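Local coordinates for protein sulfotransferase (Alicyclobacillus acidocaldarius subsp. acidocaldarius, PDB 3RNL) that probably transfers sulfuryl groups, as expected of a sulfotransferase built on the P-loop nucleotide-binding type of fold, and binds magnesium, at residues 90-95 with 155-160; 160-165 with 280-285. All blocks are in the same frame, centred on the assembly; numbering follows the deposited sequence.

Contact 1: residues 90-95 with 155-160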
loop_
_atom_site.group_PDB
_atom_site.type_symbol
_atom_site.label_atom_id
_atom_site.label_comp_id
_atom_site.label_asym_id
_atom_site.label_seq_id
_atom_site.Cartn_x
_atom_site.Cartn_y
_atom_site.Cartn_z
ATOM N N SER A 90 -3.549 -0.878 -5.548
ATOM C CA SER A 90 -3.501 -2.241 -4.980
ATOM C C SER A 90 -2.425 -2.246 -3.903
ATOM O O SER A 90 -1.264 -1.944 -4.195
ATOM C CB SER A 90 -3.128 -3.257 -6.076
ATOM O OG SER A 90 -4.150 -3.352 -7.055
ATOM N N VAL A 91 -2.789 -2.601 -2.671
ATOM C CA VAL A 91 -1.904 -2.357 -1.536
ATOM C C VAL A 91 -0.693 -3.283 -1.407
ATOM O O VAL A 91 0.229 -2.966 -0.660
ATOM C CB VAL A 91 -2.675 -2.339 -0.209
ATOM C CG1 VAL A 91 -3.702 -1.210 -0.223
ATOM C CG2 VAL A 91 -3.320 -3.688 0.039
ATOM N N PHE A 92 -0.684 -4.428 -2.090
ATOM C CA PHE A 92 0.506 -5.264 -2.060
ATOM C C PHE A 92 1.455 -5.049 -3.252
ATOM O O PHE A 92 2.431 -5.770 -3.421
ATOM C CB PHE A 92 0.158 -6.741 -1.821
ATOM C CG PHE A 92 -0.544 -6.967 -0.507
ATOM C CD1 PHE A 92 0.130 -6.772 0.692
ATOM C CD2 PHE A 92 -1.877 -7.347 -0.466
ATOM C CE1 PHE A 92 -0.523 -6.976 1.923
ATOM C CE2 PHE A 92 -2.525 -7.545 0.753
ATOM C CZ PHE A 92 -1.842 -7.354 1.947
ATOM N N TYR A 93 1.140 -4.071 -4.094
ATOM C CA TYR A 93 2.095 -3.674 -5.132
ATOM C C TYR A 93 3.470 -3.352 -4.524
ATOM O O TYR A 93 4.505 -3.654 -5.112
ATOM C CB TYR A 93 1.558 -2.449 -5.867
ATOM C CG TYR A 93 0.588 -2.719 -6.999
ATOM C CD1 TYR A 93 0.487 -3.971 -7.589
ATOM C CD2 TYR A 93 -0.187 -1.686 -7.518
ATOM C CE1 TYR A 93 -0.381 -4.200 -8.656
ATOM C CE2 TYR A 93 -1.058 -1.902 -8.581
ATOM C CZ TYR A 93 -1.136 -3.157 -9.148
ATOM O OH TYR A 93 -1.989 -3.366 -10.196
ATOM N N LEU A 94 3.483 -2.744 -3.345
ATOM C CA LEU A 94 4.751 -2.368 -2.705
ATOM C C LEU A 94 5.516 -3.621 -2.266
ATOM O O LEU A 94 6.749 -3.713 -2.361
ATOM C CB LEU A 94 4.444 -1.475 -1.494
ATOM C CG LEU A 94 5.693 -1.014 -0.724
ATOM C CD1 LEU A 94 6.632 -0.160 -1.613
ATOM C CD2 LEU A 94 5.296 -0.238 0.543
ATOM N N PHE A 95 4.761 -4.616 -1.819
ATOM C CA PHE A 95 5.338 -5.807 -1.207
ATOM C C PHE A 95 5.927 -6.802 -2.212
ATOM O O PHE A 95 7.005 -7.355 -1.979
ATOM C CB PHE A 95 4.267 -6.508 -0.358
ATOM C CG PHE A 95 4.715 -7.834 0.220
ATOM C CD1 PHE A 95 5.592 -7.874 1.292
ATOM C CD2 PHE A 95 4.255 -9.034 -0.311
ATOM C CE1 PHE A 95 6.003 -9.094 1.837
ATOM C CE2 PHE A 95 4.670 -10.256 0.219
ATOM C CZ PHE A 95 5.544 -10.283 1.289
ATOM N N TYR A 155 -0.445 -18.347 2.740
ATOM C CA TYR A 155 -1.528 -17.441 3.102
ATOM C C TYR A 155 -1.313 -16.129 2.358
ATOM O O TYR A 155 -0.208 -15.832 1.912
ATOM C CB TYR A 155 -1.491 -17.140 4.603
ATOM C CG TYR A 155 -2.155 -18.164 5.495
ATOM C CD1 TYR A 155 -2.912 -17.756 6.590
ATOM C CD2 TYR A 155 -2.029 -19.528 5.252
ATOM C CE1 TYR A 155 -3.505 -18.680 7.435
ATOM C CE2 TYR A 155 -2.636 -20.459 6.086
ATOM C CZ TYR A 155 -3.376 -20.026 7.168
ATOM O OH TYR A 155 -3.979 -20.942 8.013
ATOM N N GLU A 156 -2.368 -15.334 2.223
ATOM C CA GLU A 156 -2.192 -14.015 1.613
ATOM C C GLU A 156 -1.415 -13.059 2.534
ATOM O O GLU A 156 -1.304 -13.287 3.747
ATOM C CB GLU A 156 -3.540 -13.425 1.208
ATOM C CG GLU A 156 -4.358 -12.920 2.361
ATOM C CD GLU A 156 -4.956 -11.556 2.051
ATOM O OE1 GLU A 156 -6.197 -11.435 2.124
ATOM O OE2 GLU A 156 -4.177 -10.620 1.732
ATOM N N PRO A 157 -0.827 -12.004 1.953
ATOM C CA PRO A 157 0.106 -11.159 2.716
ATOM C C PRO A 157 -0.536 -10.341 3.831
ATOM O O PRO A 157 0.206 -9.813 4.656
ATOM C CB PRO A 157 0.755 -10.243 1.661
ATOM C CG PRO A 157 0.358 -10.797 0.342
ATOM C CD PRO A 157 -0.866 -11.645 0.524
ATOM N N LEU A 158 -1.862 -10.216 3.872
ATOM C CA LEU A 158 -2.479 -9.530 5.016
ATOM C C LEU A 158 -2.040 -10.193 6.319
ATOM O O LEU A 158 -1.928 -9.539 7.360
ATOM C CB LEU A 158 -4.008 -9.523 4.905
ATOM C CG LEU A 158 -4.768 -8.695 5.958
ATOM C CD1 LEU A 158 -4.249 -7.250 6.037
ATOM C CD2 LEU A 158 -6.263 -8.709 5.658
ATOM N N TRP A 159 -1.780 -11.495 6.252
ATOM C CA TRP A 159 -1.341 -12.233 7.425
ATOM C C TRP A 159 0.134 -12.005 7.769
ATOM O O TRP A 159 0.580 -12.446 8.838
ATOM C CB TRP A 159 -1.547 -13.740 7.236
ATOM C CG TRP A 159 -2.949 -14.194 6.962
ATOM C CD1 TRP A 159 -3.551 -14.325 5.733
ATOM C CD2 TRP A 159 -3.901 -14.668 7.925
ATOM N NE1 TRP A 159 -4.828 -14.824 5.880
ATOM C CE2 TRP A 159 -5.068 -15.039 7.214
ATOM C CE3 TRP A 159 -3.887 -14.802 9.315
ATOM C CZ2 TRP A 159 -6.207 -15.537 7.850
ATOM C CZ3 TRP A 159 -5.025 -15.308 9.954
ATOM C CH2 TRP A 159 -6.168 -15.660 9.220
ATOM N N TYR A 160 0.916 -11.334 6.916
ATOM C CA TYR A 160 2.334 -11.363 7.243
ATOM C C TYR A 160 2.611 -10.056 7.962
ATOM O O TYR A 160 3.057 -9.066 7.365
ATOM C CB TYR A 160 3.160 -11.326 5.940
ATOM C CG TYR A 160 2.919 -12.417 4.899
ATOM C CD1 TYR A 160 2.120 -13.525 5.157
ATOM C CD2 TYR A 160 3.513 -12.318 3.645
ATOM C CE1 TYR A 160 1.914 -14.505 4.168
ATOM C CE2 TYR A 160 3.316 -13.276 2.668
ATOM C CZ TYR A 160 2.518 -14.360 2.927
ATOM O OH TYR A 160 2.342 -15.295 1.920
#
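Phe92 and Phe95 reach Pro157 and Tyr160 by different first torsions: CG of Phe92 is anti to its carbonyl carbon (chi1 -61°), that of Phe95 anti to its backbone N (chi1 174°). Pro157 lies over one face of the Phe92 ring, its CB 3.8 Å from the ring centroid of Phe92, a CH-pi contact displaced toward the CE1 rim. Val91 CG2 occupies the opposite face of the same ring. At its far end, Phe92 CZ comes within 3.4 Å of Leu158 N. That N-H is already engaged, bonding at 3.2 Å to Glu156 OE2, which it meets from above the carboxylate plane; OE1 of Glu156 forms a salt bridge with Arg135. In this alpha/beta fold, the turn that follows strand 85-89 thus packs on the short 3-10 segment 157-159, within the loop that runs from helix 147-152 to helix 167-178. Trimming Phe92 to an alanine would probably open a gap between Val91 and Pro157 and leave the proline CB without its aromatic face. Beside it, Phe95 CZ meets the edge of the Tyr160 ring at CD2, 3.7 Å away, with the two ring planes inclined at 66°. The face of the tyrosine is used too, since Pro157 CA sits over its centre. Phe95 CE2 touches Pro157 CB more loosely, at 4.2 Å, while Gln170 of helix 167-178 borders the Phe95 side chain.

Contact 2: residues 160-165 with 280-285; sequences YYRAVG and TAFFAP
Cation-pi and CH-pi contacts join Arg162 to Phe282, where the arginine chain, extended from CG to NE, runs across one face of the ring. NE stands over the ring centre, and CD lies 3.9 Å from the centroid of Phe282, close to the ring normal. The guanidinium carbon CZ is farther off, 4.7 Å from the same Phe282 centroid. The guanidinium is not laid flat: its plane stands 86° from that of the ring and presents an edge to Phe282 CD1. Nearer the backbone, Arg162 CG packs 3.6 Å from Phe282 CE2. These contacts fasten the connection between helices 147-152 and 167-178 to the long C-terminal helix 273-294, whose next residue, Phe283, brings its ring against backbone atoms of Arg162 and Gly165. Arg162 O approaches the edge of the Phe283 ring, 3.6 Å from CE1 and near the ring plane, where the C-H rim is probably the more favourable side for a carbonyl oxygen; the same oxygen also takes a weak hydrogen bond from Gly165 N. Gly165 C lies 3.8 Å from Phe283 CE1, and a side chain at this glycine would be tightly placed against the ring. Phe282 CD2 sits over the centre of the Phe283 face, and Pro119 of helix 119-132 also touches Phe283.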
loop_
_atom_site.group_PDB
_atom_site.type_symbol
_atom_site.label_atom_id
_atom_site.label_comp_id
_atom_site.label_asym_id
_atom_site.label_seq_id
_atom_site.Cartn_x
_atom_site.Cartn_y
_atom_site.Cartn_z
ATOM N N TYR A 160 0.916 -11.334 6.916
ATOM C CA TYR A 160 2.334 -11.363 7.243
ATOM C C TYR A 160 2.611 -10.056 7.962
ATOM O O TYR A 160 3.057 -9.066 7.365
ATOM C CB TYR A 160 3.160 -11.326 5.940
ATOM C CG TYR A 160 2.919 -12.417 4.899
ATOM C CD1 TYR A 160 2.120 -13.525 5.157
ATOM C CD2 TYR A 160 3.513 -12.318 3.645
ATOM C CE1 TYR A 160 1.914 -14.505 4.168
ATOM C CE2 TYR A 160 3.316 -13.276 2.668
ATOM C CZ TYR A 160 2.518 -14.360 2.927
ATOM O OH TYR A 160 2.342 -15.295 1.920
ATOM N N TYR A 161 2.596 -10.132 9.280
ATOM C CA TYR A 161 2.610 -8.929 10.089
ATOM C C TYR A 161 3.955 -8.261 9.962
ATOM O O TYR A 161 4.042 -7.048 9.772
ATOM C CB TYR A 161 2.364 -9.295 11.547
ATOM C CG TYR A 161 0.991 -9.862 11.767
ATOM C CD1 TYR A 161 -0.141 -9.122 11.465
ATOM C CD2 TYR A 161 0.825 -11.139 12.295
ATOM C CE1 TYR A 161 -1.411 -9.645 11.661
ATOM C CE2 TYR A 161 -0.433 -11.667 12.494
ATOM C CZ TYR A 161 -1.545 -10.917 12.186
ATOM O OH TYR A 161 -2.800 -11.450 12.393
ATOM N N ARG A 162 4.999 -9.063 10.100
ATOM C CA ARG A 162 6.368 -8.554 10.019
ATOM C C ARG A 162 6.819 -8.305 8.577
ATOM O O ARG A 162 7.363 -7.241 8.272
ATOM C CB ARG A 162 7.349 -9.521 10.712
ATOM C CG ARG A 162 7.281 -9.516 12.245
ATOM C CD ARG A 162 8.144 -10.663 12.830
ATOM N NE ARG A 162 8.643 -10.350 14.176
ATOM C CZ ARG A 162 8.056 -10.738 15.305
ATOM N NH1 ARG A 162 6.942 -11.453 15.261
ATOM N NH2 ARG A 162 8.584 -10.414 16.479
ATOM N N ALA A 163 6.595 -9.272 7.685
ATOM C CA ALA A 163 7.206 -9.181 6.360
ATOM C C ALA A 163 6.725 -7.938 5.612
ATOM O O ALA A 163 7.502 -7.252 4.934
ATOM C CB ALA A 163 6.925 -10.437 5.538
ATOM N N VAL A 164 5.439 -7.642 5.736
ATOM C CA VAL A 164 4.860 -6.520 4.997
ATOM C C VAL A 164 5.320 -5.166 5.554
ATOM O O VAL A 164 5.347 -4.159 4.841
ATOM C CB VAL A 164 3.310 -6.653 4.950
ATOM C CG1 VAL A 164 2.647 -5.356 4.514
ATOM C CG2 VAL A 164 2.941 -7.806 4.009
ATOM N N GLY A 165 5.704 -5.153 6.820
ATOM C CA GLY A 165 6.175 -3.937 7.465
ATOM C C GLY A 165 7.666 -3.668 7.293
ATOM O O GLY A 165 8.144 -2.615 7.746
ATOM N N THR A 280 8.826 -2.975 18.135
ATOM C CA THR A 280 9.562 -1.744 17.820
ATOM C C THR A 280 11.046 -2.066 17.586
ATOM O O THR A 280 11.660 -1.605 16.621
ATOM C CB THR A 280 9.373 -0.660 18.899
ATOM O OG1 THR A 280 7.976 -0.353 19.017
ATOM C CG2 THR A 280 10.129 0.611 18.534
ATOM N N ALA A 281 11.617 -2.885 18.461
ATOM C CA ALA A 281 13.019 -3.267 18.310
ATOM C C ALA A 281 13.233 -4.101 17.045
ATOM O O ALA A 281 14.259 -3.972 16.363
ATOM C CB ALA A 281 13.501 -4.035 19.556
ATOM N N PHE A 282 12.271 -4.962 16.736
ATOM C CA PHE A 282 12.382 -5.811 15.550
ATOM C C PHE A 282 12.528 -4.991 14.267
ATOM O O PHE A 282 13.378 -5.290 13.419
ATOM C CB PHE A 282 11.168 -6.733 15.403
ATOM C CG PHE A 282 11.145 -7.476 14.090
ATOM C CD1 PHE A 282 11.930 -8.606 13.911
ATOM C CD2 PHE A 282 10.380 -7.008 13.024
ATOM C CE1 PHE A 282 11.928 -9.279 12.692
ATOM C CE2 PHE A 282 10.372 -7.671 11.808
ATOM C CZ PHE A 282 11.157 -8.808 11.641
ATOM N N PHE A 283 11.696 -3.961 14.135
ATOM C CA PHE A 283 11.682 -3.132 12.926
ATOM C C PHE A 283 12.773 -2.059 12.922
ATOM O O PHE A 283 13.042 -1.458 11.880
ATOM C CB PHE A 283 10.316 -2.438 12.764
ATOM C CG PHE A 283 9.191 -3.379 12.405
ATOM C CD1 PHE A 283 9.179 -4.028 11.184
ATOM C CD2 PHE A 283 8.142 -3.607 13.290
ATOM C CE1 PHE A 283 8.130 -4.898 10.843
ATOM C CE2 PHE A 283 7.103 -4.476 12.963
ATOM C CZ PHE A 283 7.098 -5.116 11.727
ATOM N N ALA A 284 13.401 -1.815 14.069
ATOM C CA ALA A 284 14.305 -0.664 14.200
ATOM C C ALA A 284 15.431 -0.588 13.156
ATOM O O ALA A 284 15.683 0.481 12.591
ATOM C CB ALA A 284 14.867 -0.558 15.616
ATOM N N PRO A 285 16.120 -1.712 12.890
ATOM C CA PRO A 285 17.192 -1.594 11.889
ATOM C C PRO A 285 16.637 -1.253 10.502
ATOM O O PRO A 285 17.253 -0.472 9.758
ATOM C CB PRO A 285 17.845 -2.985 11.897
ATOM C CG PRO A 285 17.511 -3.540 13.298
ATOM C CD PRO A 285 16.112 -3.031 13.551
#

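In the fold
From the N terminus, the chain leaves strand 85-89 of the parallel sheet through the turn at 90-95, passes strand 111-116 and several helices, and returns at 155-160, where contact 1 closes a loop of 59 intervening residues. Contact 2 opens at once, for the two share Tyr160, and closes only when helix 273-294 brings 280-285 back; part of that span, 218-268, is not modelled. The loops therefore follow in series, neither enclosing nor crossing the other. Val164, in the 160-165 segment, packs back on contact 1, its CG2 3.8 Å from Phe95 CD1. Together they tie the exit of a sheet strand, through the 155-165 connection, to the C-terminal helix.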